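Local structure of response regulator (Caulobacter vibrioides, 3N0R) at residues Thr161-Ile166 against Pro206-Ala211; Ala192-Ala197 against Asp217-Ile222; Asp233-Phe238 against Gln273-His278. The protein probably acts as a stress response regulator whose sigma-factor-like domain binds an anti-sigma factor when its receiver domain is phosphorylated, freeing the stress sigma factor. The protein carries 1 engineered substitution. All coordinates share one frame; numbering follows the deposited sequence. Where two conformers were deposited one is given.

Contact 1 of 3, residues Thr161-Ile166 against Pro206-Ala211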
ATOM      1  N   THR A 161       0.965 -17.652  -7.138  0.59 15.53           N
ATOM      2  CA  THR A 161       2.323 -17.473  -7.607  0.59 17.29           C
ATOM      3  C   THR A 161       3.315 -18.039  -6.606  0.59 15.17           C
ATOM      4  O   THR A 161       2.943 -18.466  -5.505  0.59 16.11           O
ATOM      5  CB  THR A 161       2.612 -15.998  -7.934  0.59 21.44           C
ATOM      6  OG1 THR A 161       3.853 -15.879  -8.643  0.59 21.63           O
ATOM      7  CG2 THR A 161       2.621 -15.149  -6.675  0.59 21.85           C
ATOM      8  N   GLU A 162       4.576 -18.064  -7.014  1.00 14.86           N
ATOM      9  CA  GLU A 162       5.645 -18.543  -6.158  1.00 15.08           C
ATOM     10  C   GLU A 162       6.235 -17.388  -5.370  1.00 14.59           C
ATOM     11  O   GLU A 162       6.554 -16.341  -5.935  1.00 15.59           O
ATOM     12  CB  GLU A 162       6.729 -19.215  -6.999  1.00 18.25           C
ATOM     13  CG  GLU A 162       6.253 -20.474  -7.687  1.00 22.78           C
ATOM     14  CD  GLU A 162       7.352 -21.171  -8.459  1.00 28.80           C
ATOM     15  OE1 GLU A 162       8.513 -20.714  -8.394  1.00 30.66           O
ATOM     16  OE2 GLU A 162       7.049 -22.179  -9.131  1.00 32.41           O
ATOM     17  N   VAL A 163       6.370 -17.583  -4.065  1.00 14.01           N
ATOM     18  CA  VAL A 163       6.781 -16.518  -3.166  1.00 14.02           C
ATOM     19  C   VAL A 163       8.030 -16.896  -2.391  1.00 14.14           C
ATOM     20  O   VAL A 163       8.097 -17.976  -1.790  1.00 14.95           O
ATOM     21  CB  VAL A 163       5.648 -16.185  -2.176  1.00 15.23           C
ATOM     22  CG1 VAL A 163       6.048 -15.032  -1.282  1.00 16.38           C
ATOM     23  CG2 VAL A 163       4.368 -15.862  -2.943  1.00 16.17           C
ATOM     24  N   LEU A 164       9.014 -15.998  -2.398  1.00 13.23           N
ATOM     25  CA  LEU A 164      10.205 -16.124  -1.553  1.00 13.68           C
ATOM     26  C   LEU A 164      10.077 -15.159  -0.380  1.00 13.95           C
ATOM     27  O   LEU A 164       9.740 -13.982  -0.568  1.00 14.37           O
ATOM     28  CB  LEU A 164      11.458 -15.774  -2.361  1.00 14.60           C
ATOM     29  CG  LEU A 164      12.758 -15.642  -1.566  1.00 16.00           C
ATOM     30  CD1 LEU A 164      13.151 -16.978  -0.935  1.00 16.87           C
ATOM     31  CD2 LEU A 164      13.876 -15.147  -2.470  1.00 17.10           C
ATOM     32  N   ILE A 165      10.327 -15.663   0.824  1.00 13.67           N
ATOM     33  CA  ILE A 165      10.343 -14.825   2.017  1.00 13.47           C
ATOM     34  C   ILE A 165      11.788 -14.688   2.491  1.00 13.71           C
ATOM     35  O   ILE A 165      12.509 -15.681   2.556  1.00 14.68           O
ATOM     36  CB  ILE A 165       9.473 -15.454   3.133  1.00 13.90           C
ATOM     37  CG1 ILE A 165       8.006 -15.510   2.695  1.00 15.87           C
ATOM     38  CG2 ILE A 165       9.636 -14.687   4.451  1.00 14.92           C
ATOM     39  CD1 ILE A 165       7.168 -16.455   3.491  1.00 17.33           C
ATOM     40  N   ILE A 166      12.208 -13.461   2.803  1.00 13.54           N
ATOM     41  CA  ILE A 166      13.530 -13.217   3.379  1.00 15.09           C
ATOM     42  C   ILE A 166      13.337 -12.593   4.759  1.00 15.04           C
ATOM     43  O   ILE A 166      12.994 -11.416   4.890  1.00 15.83           O
ATOM     44  CB  ILE A 166      14.422 -12.321   2.483  1.00 14.93           C
ATOM     45  CG1 ILE A 166      14.418 -12.811   1.024  1.00 15.83           C
ATOM     46  CG2 ILE A 166      15.839 -12.260   3.043  1.00 16.29           C
ATOM     47  CD1 ILE A 166      15.072 -11.850   0.038  1.00 16.25           C
ATOM     48  N   PRO A 206      11.300 -16.289  -8.202  1.00 17.60           N
ATOM     49  CA  PRO A 206       9.945 -16.212  -7.651  1.00 16.57           C
ATOM     50  C   PRO A 206       9.086 -15.199  -8.410  1.00 16.16           C
ATOM     51  O   PRO A 206       9.613 -14.407  -9.193  1.00 17.59           O
ATOM     52  CB  PRO A 206      10.193 -15.728  -6.224  1.00 18.62           C
ATOM     53  CG  PRO A 206      11.408 -14.905  -6.332  1.00 19.95           C
ATOM     54  CD  PRO A 206      12.269 -15.542  -7.387  1.00 19.21           C
ATOM     55  N   GLY A 207       7.777 -15.218  -8.158  1.00 15.70           N
ATOM     56  CA  GLY A 207       6.878 -14.210  -8.691  1.00 15.69           C
ATOM     57  C   GLY A 207       6.640 -13.063  -7.727  1.00 15.16           C
ATOM     58  O   GLY A 207       6.020 -12.060  -8.082  1.00 17.16           O
ATOM     59  N   LEU A 208       7.110 -13.208  -6.496  1.00 14.39           N
ATOM     60  CA  LEU A 208       6.904 -12.196  -5.464  1.00 14.34           C
ATOM     61  C   LEU A 208       7.908 -12.451  -4.357  1.00 13.43           C
ATOM     62  O   LEU A 208       8.174 -13.605  -4.018  1.00 14.52           O
ATOM     63  CB  LEU A 208       5.484 -12.292  -4.892  1.00 15.26           C
ATOM     64  CG  LEU A 208       5.125 -11.400  -3.702  1.00 16.44           C
ATOM     65  CD1 LEU A 208       5.148  -9.922  -4.087  1.00 17.90           C
ATOM     66  CD2 LEU A 208       3.757 -11.790  -3.157  1.00 17.35           C
ATOM     67  N   VAL A 209       8.450 -11.383  -3.774  1.00 13.86           N
ATOM     68  CA  VAL A 209       9.347 -11.508  -2.634  1.00 13.91           C
ATOM     69  C   VAL A 209       8.843 -10.630  -1.498  1.00 13.91           C
ATOM     70  O   VAL A 209       8.448  -9.484  -1.724  1.00 14.84           O
ATOM     71  CB  VAL A 209      10.784 -11.066  -3.009  1.00 15.38           C
ATOM     72  CG1 VAL A 209      11.708 -11.173  -1.810  1.00 16.41           C
ATOM     73  CG2 VAL A 209      11.307 -11.909  -4.167  1.00 17.03           C
ATOM     74  N   LEU A 210       8.831 -11.192  -0.292  1.00 13.72           N
ATOM     75  CA  LEU A 210       8.595 -10.410   0.918  0.55 14.25           C
ATOM     76  C   LEU A 210       9.892 -10.421   1.703  1.00 14.12           C
ATOM     77  O   LEU A 210      10.391 -11.479   2.065  1.00 15.60           O
ATOM     78  CB  LEU A 210       7.475 -11.015   1.764  0.55 15.40           C
ATOM     79  CG  LEU A 210       6.056 -10.979   1.186  0.55 17.20           C
ATOM     80  CD1 LEU A 210       5.041 -10.469   2.201  0.55 20.32           C
ATOM     81  CD2 LEU A 210       5.979 -10.197  -0.115  0.55 20.52           C
ATOM     82  N   ALA A 211      10.461  -9.243   1.935  1.00 14.50           N
ATOM     83  CA  ALA A 211      11.814  -9.137   2.482  1.00 15.55           C
ATOM     84  C   ALA A 211      11.882  -8.176   3.655  1.00 15.51           C
ATOM     85  O   ALA A 211      11.425  -7.025   3.571  1.00 16.93           O
ATOM     86  CB  ALA A 211      12.774  -8.667   1.405  1.00 17.61           C
TER
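The peptide groups of Leu-164, Ile-166, Leu-208 and Leu-210 are the flat groups here, bonded to one another between the strands, with side chains leaving alternately to the two faces of the sheet; Val-209 meets Leu-164 O with its CA and turns its own C=O to Ile-237. This is the parallel core of a receiver domain, with strands 162-166 and 208-212 as direct neighbours in its five-stranded sheet. Helix 170-182 covers Val-163, Ile-165 and Leu-210, while Leu-208, on the same face, packs toward Pro-235, Ile-237 and helix 264-277; Leu-164, Ile-166, Val-209 and Ala-211 lie on the other face, partly beneath Ile-222. Beta-branched residues and leucines suit a central strand pair buried on both faces. Leu-164 straddles Val-209, its N reaching Leu-208 O at 3.0 Å and its O receiving Leu-210 N at 2.9 Å, the usual parallel register. The next bond, Ile-166 N to Leu-210 O, is straighter, 169° at the hydrogen. At the strand entrance the pattern frays: Glu-162 O takes Gly-207 N at 2.8 Å, tilted 22° from the carbonyl plane, plus a weak bond from Leu-208 N. The Glu-162 carboxylate turns to Arg-204. Pro-206, having no N-H, contributes apolar ring carbon instead, its CB lying 4.1 Å from Leu-164 CB. Beside Ile-165 and Leu-210, Val-163 and Leu-208 run side by side. Val-209 sets CG1 opposite its own backbone N (chi1 179°), which places that methyl 3.6 Å from Leu-164 O and 3.9 Å from Ile-166 CD1.

Contact 2 of 3, residues Ala192-Ala197 against Asp217-Ile222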
ATOM      1  N   ALA A 192      17.040 -16.870   5.620  1.00 18.18           N
ATOM      2  CA  ALA A 192      17.366 -16.127   6.834  1.00 19.38           C
ATOM      3  C   ALA A 192      18.504 -15.137   6.627  1.00 20.73           C
ATOM      4  O   ALA A 192      18.751 -14.288   7.478  1.00 22.99           O
ATOM      5  CB  ALA A 192      17.710 -17.082   7.975  1.00 21.17           C
ATOM      6  N   THR A 193      19.216 -15.266   5.515  1.00 20.25           N
ATOM      7  CA  THR A 193      20.356 -14.403   5.222  1.00 21.25           C
ATOM      8  C   THR A 193      20.325 -13.975   3.764  1.00 21.28           C
ATOM      9  O   THR A 193      19.605 -14.555   2.952  1.00 19.97           O
ATOM     10  CB  THR A 193      21.700 -15.121   5.466  1.00 22.42           C
ATOM     11  OG1 THR A 193      21.885 -16.133   4.468  1.00 24.08           O
ATOM     12  CG2 THR A 193      21.746 -15.753   6.855  1.00 24.26           C
ATOM     13  N   ARG A 194      21.128 -12.971   3.427  1.00 21.88           N
ATOM     14  CA  ARG A 194      21.234 -12.525   2.046  1.00 22.29           C
ATOM     15  C   ARG A 194      21.699 -13.655   1.135  1.00 22.52           C
ATOM     16  O   ARG A 194      21.215 -13.787   0.012  1.00 22.04           O
ATOM     17  CB  ARG A 194      22.196 -11.342   1.937  1.00 24.47           C
ATOM     18  CG  ARG A 194      21.612 -10.017   2.388  1.00 25.89           C
ATOM     19  CD  ARG A 194      22.687  -8.945   2.369  1.00 27.99           C
ATOM     20  NE  ARG A 194      23.719  -9.222   3.364  1.00 30.29           N
ATOM     21  CZ  ARG A 194      24.992  -8.852   3.253  1.00 32.94           C
ATOM     22  NH1 ARG A 194      25.403  -8.191   2.181  1.00 33.96           N
ATOM     23  NH2 ARG A 194      25.856  -9.149   4.215  1.00 33.95           N
ATOM     24  N   GLY A 195      22.638 -14.460   1.626  1.00 21.91           N
ATOM     25  CA  GLY A 195      23.201 -15.563   0.869  1.00 22.89           C
ATOM     26  C   GLY A 195      22.196 -16.665   0.620  1.00 21.48           C
ATOM     27  O   GLY A 195      22.130 -17.220  -0.484  1.00 22.48           O
ATOM     28  N   GLU A 196      21.398 -16.987   1.636  1.00 20.72           N
ATOM     29  CA  GLU A 196      20.337 -17.975   1.461  1.00 20.30           C
ATOM     30  C   GLU A 196      19.322 -17.501   0.431  1.00 18.57           C
ATOM     31  O   GLU A 196      18.819 -18.297  -0.362  1.00 17.33           O
ATOM     32  CB  GLU A 196      19.662 -18.308   2.797  1.00 21.10           C
ATOM     33  CG  GLU A 196      20.621 -19.011   3.756  1.00 23.15           C
ATOM     34  CD  GLU A 196      19.996 -19.365   5.085  1.00 26.51           C
ATOM     35  OE1 GLU A 196      18.795 -19.096   5.288  1.00 26.51           O
ATOM     36  OE2 GLU A 196      20.723 -19.915   5.935  1.00 29.68           O
ATOM     37  N   ALA A 197      19.034 -16.203   0.428  1.00 17.91           N
ATOM     38  CA  ALA A 197      18.109 -15.648  -0.560  1.00 17.17           C
ATOM     39  C   ALA A 197      18.673 -15.793  -1.968  1.00 17.06           C
ATOM     40  O   ALA A 197      17.960 -16.148  -2.901  1.00 17.35           O
ATOM     41  CB  ALA A 197      17.797 -14.188  -0.257  1.00 18.59           C
ATOM     42  N   ASP A 217      22.341  -9.061  10.841  1.00 39.02           N
ATOM     43  CA  ASP A 217      23.636  -8.430  10.601  1.00 40.80           C
ATOM     44  C   ASP A 217      23.486  -6.942  10.290  1.00 40.29           C
ATOM     45  O   ASP A 217      24.472  -6.247  10.046  1.00 41.32           O
ATOM     46  CB  ASP A 217      24.381  -9.138   9.464  1.00 42.59           C
ATOM     47  CG  ASP A 217      23.658  -9.027   8.132  1.00 44.44           C
ATOM     48  OD1 ASP A 217      22.484  -8.603   8.125  1.00 45.08           O
ATOM     49  OD2 ASP A 217      24.261  -9.373   7.093  1.00 45.18           O
ATOM     50  N   GLY A 218      22.247  -6.459  10.305  1.00 38.55           N
ATOM     51  CA  GLY A 218      21.965  -5.070   9.996  1.00 37.36           C
ATOM     52  C   GLY A 218      21.768  -4.832   8.511  1.00 36.80           C
ATOM     53  O   GLY A 218      21.445  -3.722   8.092  1.00 37.38           O
ATOM     54  N   SER A 219      21.951  -5.880   7.711  1.00 36.30           N
ATOM     55  CA  SER A 219      21.857  -5.752   6.260  1.00 35.66           C
ATOM     56  C   SER A 219      20.415  -5.847   5.779  1.00 33.81           C
ATOM     57  O   SER A 219      19.545  -6.357   6.483  1.00 33.51           O
ATOM     58  CB  SER A 219      22.696  -6.826   5.564  1.00 36.41           C
ATOM     59  OG  SER A 219      22.025  -8.075   5.569  1.00 36.73           O
ATOM     60  N   SER A 220      20.177  -5.350   4.571  1.00 32.74           N
ATOM     61  CA  SER A 220      18.880  -5.461   3.922  1.00 31.96           C
ATOM     62  C   SER A 220      18.796  -6.820   3.237  1.00 29.56           C
ATOM     63  O   SER A 220      19.657  -7.166   2.428  1.00 29.32           O
ATOM     64  CB  SER A 220      18.720  -4.339   2.892  1.00 33.45           C
ATOM     65  OG  SER A 220      17.416  -4.323   2.336  1.00 35.34           O
ATOM     66  N   GLY A 221      17.762  -7.588   3.563  1.00 27.24           N
ATOM     67  CA  GLY A 221      17.622  -8.944   3.064  1.00 25.95           C
ATOM     68  C   GLY A 221      17.613  -9.059   1.552  1.00 23.47           C
ATOM     69  O   GLY A 221      18.011 -10.081   1.003  1.00 24.33           O
ATOM     70  N   ILE A 222      17.171  -8.005   0.878  1.00 22.19           N
ATOM     71  CA  ILE A 222      16.985  -8.042  -0.566  1.00 21.82           C
ATOM     72  C   ILE A 222      18.280  -7.805  -1.350  1.00 22.06           C
ATOM     73  O   ILE A 222      18.335  -8.060  -2.555  1.00 22.27           O
ATOM     74  CB  ILE A 222      15.932  -6.990  -0.996  1.00 22.61           C
ATOM     75  CG1 ILE A 222      15.272  -7.372  -2.326  1.00 23.40           C
ATOM     76  CG2 ILE A 222      16.546  -5.589  -1.035  1.00 23.36           C
ATOM     77  CD1 ILE A 222      14.383  -8.597  -2.240  1.00 23.02           C
TER
HETATM   78  O   HOH W   1      19.786 -11.028  -0.859  1.00 24.67           O
HETATM   79  O   HOH W   2      22.828 -11.673   5.388  1.00 32.72           O
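Arg-194 lays its aliphatic chain along Ser-219, Ser-220 and Gly-221, and this is the close-packed half of the contact. Its CG and Ser-220 O are 3.5 Å apart, and Ser-219 CB sits over one face of the guanidinium, 3.4 Å from Arg-194 NE. A bend at chi3 (-66°) turns the group over this small serine. At the inner end the short Ala-197 side chain brings its CB to 4.3 Å from Gly-221 O; one water there donates to both Arg-194 O and Gly-221 O. In the receiver fold the contact joins the start of helix 194-203 to the loop after strand 208-212: Thr-193 is the N-cap of the helix, its OG1 accepting from Glu-196 N, and the loop bends through an Asx turn, Ser-219 N bonding to Asp-217 OD1. That OD1 also accepts from Ser-219 OG on its syn lone pair. Toward solvent the fit is slacker. The salt bridge from Arg-194 NH2 to Asp-217 OD2 is long at 3.3 Å, and the guanidinium and carboxylate planes stand 47° apart. Beside it a second water donates to Asp-217 OD2 and accepts from Arg-194 N, with only a weak bond from Arg-194 NE.

Contact 3 of 3, residues Asp233-Phe238 against Gln273-His278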
ATOM      1  N   ASP A 233      11.358  -7.943 -13.276  1.00 32.84           N
ATOM      2  CA  ASP A 233      10.269  -7.130 -12.725  1.00 30.88           C
ATOM      3  C   ASP A 233       9.459  -7.871 -11.664  1.00 27.01           C
ATOM      4  O   ASP A 233       8.229  -7.800 -11.631  1.00 28.28           O
ATOM      5  CB  ASP A 233       9.351  -6.568 -13.819  1.00 34.69           C
ATOM      6  CG  ASP A 233       8.520  -5.395 -13.322  1.00 38.27           C
ATOM      7  OD1 ASP A 233       9.054  -4.565 -12.556  1.00 39.93           O
ATOM      8  OD2 ASP A 233       7.331  -5.305 -13.682  1.00 39.79           O
ATOM      9  N   VAL A 234      10.159  -8.565 -10.775  1.00 23.18           N
ATOM     10  CA  VAL A 234       9.514  -9.263  -9.684  1.00 20.25           C
ATOM     11  C   VAL A 234       9.203  -8.264  -8.579  1.00 18.89           C
ATOM     12  O   VAL A 234      10.097  -7.567  -8.099  1.00 20.79           O
ATOM     13  CB  VAL A 234      10.421 -10.379  -9.129  1.00 20.27           C
ATOM     14  CG1 VAL A 234       9.766 -11.045  -7.929  1.00 19.52           C
ATOM     15  CG2 VAL A 234      10.732 -11.405 -10.215  1.00 21.64           C
ATOM     16  N   PRO A 235       7.930  -8.190  -8.164  1.00 18.25           N
ATOM     17  CA  PRO A 235       7.584  -7.238  -7.106  1.00 18.50           C
ATOM     18  C   PRO A 235       8.153  -7.646  -5.751  1.00 17.06           C
ATOM     19  O   PRO A 235       8.231  -8.833  -5.435  1.00 16.97           O
ATOM     20  CB  PRO A 235       6.051  -7.281  -7.077  1.00 19.69           C
ATOM     21  CG  PRO A 235       5.701  -8.627  -7.615  1.00 19.85           C
ATOM     22  CD  PRO A 235       6.761  -8.955  -8.630  1.00 19.02           C
ATOM     23  N   VAL A 236       8.553  -6.645  -4.970  1.00 16.91           N
ATOM     24  CA  VAL A 236       9.072  -6.843  -3.627  1.00 16.64           C
ATOM     25  C   VAL A 236       8.243  -6.043  -2.638  1.00 15.86           C
ATOM     26  O   VAL A 236       7.966  -4.864  -2.852  1.00 18.27           O
ATOM     27  CB  VAL A 236      10.552  -6.422  -3.513  1.00 18.34           C
ATOM     28  CG1 VAL A 236      11.082  -6.678  -2.092  1.00 19.95           C
ATOM     29  CG2 VAL A 236      11.396  -7.160  -4.548  1.00 19.45           C
ATOM     30  N   ILE A 237       7.828  -6.708  -1.568  1.00 14.58           N
ATOM     31  CA  ILE A 237       7.154  -6.060  -0.458  1.00 14.69           C
ATOM     32  C   ILE A 237       8.103  -6.092   0.731  1.00 14.68           C
ATOM     33  O   ILE A 237       8.621  -7.150   1.095  1.00 15.78           O
ATOM     34  CB  ILE A 237       5.860  -6.793  -0.089  1.00 15.15           C
ATOM     35  CG1 ILE A 237       4.925  -6.881  -1.304  1.00 15.98           C
ATOM     36  CG2 ILE A 237       5.187  -6.112   1.092  1.00 15.98           C
ATOM     37  CD1 ILE A 237       3.692  -7.727  -1.065  1.00 17.16           C
ATOM     38  N   PHE A 238       8.346  -4.936   1.339  1.00 14.60           N
ATOM     39  CA  PHE A 238       9.259  -4.869   2.474  1.00 15.39           C
ATOM     40  C   PHE A 238       8.539  -5.013   3.799  1.00 15.43           C
ATOM     41  O   PHE A 238       7.445  -4.489   3.989  1.00 16.59           O
ATOM     42  CB  PHE A 238      10.101  -3.601   2.402  1.00 17.64           C
ATOM     43  CG  PHE A 238      11.076  -3.622   1.267  1.00 19.44           C
ATOM     44  CD1 PHE A 238      12.318  -4.214   1.417  1.00 21.65           C
ATOM     45  CD2 PHE A 238      10.729  -3.105   0.029  1.00 21.26           C
ATOM     46  CE1 PHE A 238      13.212  -4.259   0.359  1.00 23.71           C
ATOM     47  CE2 PHE A 238      11.617  -3.146  -1.032  1.00 23.92           C
ATOM     48  CZ  PHE A 238      12.860  -3.718  -0.864  1.00 24.70           C
ATOM     49  N   GLN A 273      -2.041  -5.728  -4.119  1.00 13.72           N
ATOM     50  CA  GLN A 273      -1.577  -4.619  -4.959  1.00 13.19           C
ATOM     51  C   GLN A 273      -0.302  -4.960  -5.714  1.00 13.66           C
ATOM     52  O   GLN A 273      -0.183  -4.643  -6.900  1.00 14.85           O
ATOM     53  CB  GLN A 273      -1.379  -3.347  -4.140  1.00 14.21           C
ATOM     54  CG  GLN A 273      -2.686  -2.788  -3.600  1.00 14.20           C
ATOM     55  CD  GLN A 273      -3.689  -2.536  -4.698  1.00 13.86           C
ATOM     56  OE1 GLN A 273      -4.588  -3.346  -4.929  1.00 15.48           O
ATOM     57  NE2 GLN A 273      -3.534  -1.414  -5.403  1.00 14.45           N
ATOM     58  N   ALA A 274       0.660  -5.584  -5.037  1.00 13.79           N
ATOM     59  CA  ALA A 274       1.908  -5.953  -5.694  1.00 14.38           C
ATOM     60  C   ALA A 274       1.652  -6.827  -6.917  1.00 14.35           C
ATOM     61  O   ALA A 274       2.248  -6.617  -7.971  1.00 15.43           O
ATOM     62  CB  ALA A 274       2.827  -6.651  -4.722  1.00 15.14           C
ATOM     63  N   LEU A 275       0.764  -7.808  -6.772  1.00 14.36           N
ATOM     64  CA  LEU A 275       0.465  -8.716  -7.875  1.00 15.28           C
ATOM     65  C   LEU A 275      -0.464  -8.103  -8.920  1.00 15.67           C
ATOM     66  O   LEU A 275      -0.462  -8.537 -10.069  1.00 18.45           O
ATOM     67  CB  LEU A 275      -0.088 -10.048  -7.368  1.00 15.47           C
ATOM     68  CG  LEU A 275       0.889 -10.839  -6.502  1.00 16.20           C
ATOM     69  CD1 LEU A 275       0.217 -12.102  -5.991  1.00 17.43           C
ATOM     70  CD2 LEU A 275       2.140 -11.168  -7.297  1.00 18.37           C
ATOM     71  N   PHE A 276      -1.256  -7.107  -8.527  1.00 14.81           N
ATOM     72  CA  PHE A 276      -2.054  -6.357  -9.487  1.00 15.34           C
ATOM     73  C   PHE A 276      -1.142  -5.577 -10.431  1.00 14.75           C
ATOM     74  O   PHE A 276      -1.338  -5.597 -11.648  1.00 16.65           O
ATOM     75  CB  PHE A 276      -3.023  -5.412  -8.763  1.00 15.92           C
ATOM     76  CG  PHE A 276      -3.747  -4.462  -9.677  1.00 17.30           C
ATOM     77  CD1 PHE A 276      -4.747  -4.906 -10.527  1.00 18.80           C
ATOM     78  CD2 PHE A 276      -3.446  -3.113  -9.657  1.00 20.89           C
ATOM     79  CE1 PHE A 276      -5.413  -4.027 -11.358  1.00 21.86           C
ATOM     80  CE2 PHE A 276      -4.108  -2.231 -10.482  1.00 23.61           C
ATOM     81  CZ  PHE A 276      -5.096  -2.688 -11.333  1.00 23.93           C
ATOM     82  N   PHE A 277      -0.144  -4.899  -9.871  1.00 14.86           N
ATOM     83  CA  PHE A 277       0.765  -4.083 -10.662  1.00 15.49           C
ATOM     84  C   PHE A 277       1.846  -4.897 -11.376  1.00 16.58           C
ATOM     85  O   PHE A 277       2.336  -4.470 -12.419  1.00 19.21           O
ATOM     86  CB  PHE A 277       1.388  -2.971  -9.809  1.00 15.71           C
ATOM     87  CG  PHE A 277       0.441  -1.849  -9.531  1.00 15.27           C
ATOM     88  CD1 PHE A 277       0.081  -0.978 -10.548  1.00 16.15           C
ATOM     89  CD2 PHE A 277      -0.118  -1.671  -8.271  1.00 15.10           C
ATOM     90  CE1 PHE A 277      -0.812   0.046 -10.322  1.00 16.33           C
ATOM     91  CE2 PHE A 277      -1.021  -0.635  -8.037  1.00 15.49           C
ATOM     92  CZ  PHE A 277      -1.370   0.217  -9.065  1.00 16.18           C
ATOM     93  N   HIS A 278       2.192  -6.066 -10.832  1.00 16.30           N
ATOM     94  CA  HIS A 278       3.296  -6.868 -11.367  1.00 17.25           C
ATOM     95  C   HIS A 278       2.964  -8.351 -11.413  1.00 18.62           C
ATOM     96  O   HIS A 278       3.641  -9.158 -10.785  1.00 19.59           O
ATOM     97  CB  HIS A 278       4.561  -6.633 -10.544  1.00 18.10           C
ATOM     98  CG  HIS A 278       4.916  -5.189 -10.413  1.00 19.52           C
ATOM     99  ND1 HIS A 278       5.568  -4.493 -11.408  1.00 22.09           N
ATOM    100  CD2 HIS A 278       4.676  -4.298  -9.422  1.00 19.36           C
ATOM    101  CE1 HIS A 278       5.723  -3.235 -11.029  1.00 22.50           C
ATOM    102  NE2 HIS A 278       5.190  -3.091  -9.828  1.00 21.75           N
TER
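Asp-233 and His-278 meet at about a right angle, carboxylate and imidazole planes standing 78° apart. His-278 ND1 donates to Asp-233 OD2 over 3.0 Å, and the oxygen lies at the edge of the ring, near its plane, while the N-H arrives from above the carboxylate plane. Asp-233 CG lies opposite its backbone N (chi1 -162°), which swings the carboxylate toward the histidine. The same OD2 also forms a salt bridge with Arg-281, so its negative charge is probably well compensated. The Pro-235 ring and the His-278 side chain pass alongside one another, pointing opposite ways: Pro-235 CG comes within 3.7 Å of His-278 CB. The apolar proline ring turns CB, CG and CD toward that methylene, and its CB also rests 4.0 Å from Ala-274 CB. Within strand 236-240, Ile-237 extends CD1 to within 3.9 Å of Ala-274 CB; the small alanine lets the helix come close where a branched strand residue reaches out. Asp-233 has positive phi (48°) as the C-prime residue of the Schellman motif ending helix 226-231, and His-278 is the first residue to leave helical geometry after helix 264-277. The last turn of helix 264-277, the final helix of the receiver's alpha/beta fold, thus packs on strand 236-240 and its lead-in, while Ala-274 also touches Leu-208 of the adjoining strand 208-212.

In the fold
Following the chain from the N terminus, the helical sigma-factor-like region comes first and the receiver domain begins near 161-166, where contact 1 opens. Contact 2 opens at 192-197 before contact 1 closes at 206-211, and closes at 217-222, so the two loops cross. Contact 3 lies in series after both, running from 233-238 to 273-278 near the end of the modelled chain. Contact 1 pairs two central strands; contact 2 ties the start of helix 194-203 to the loop beyond the second of them, with Ile-166 packing on Ala-197 and Gly-221. Contact 3 brings the C-terminal helix onto strand 236-240, itself joined to contact 1 through Val-209 and Ala-211.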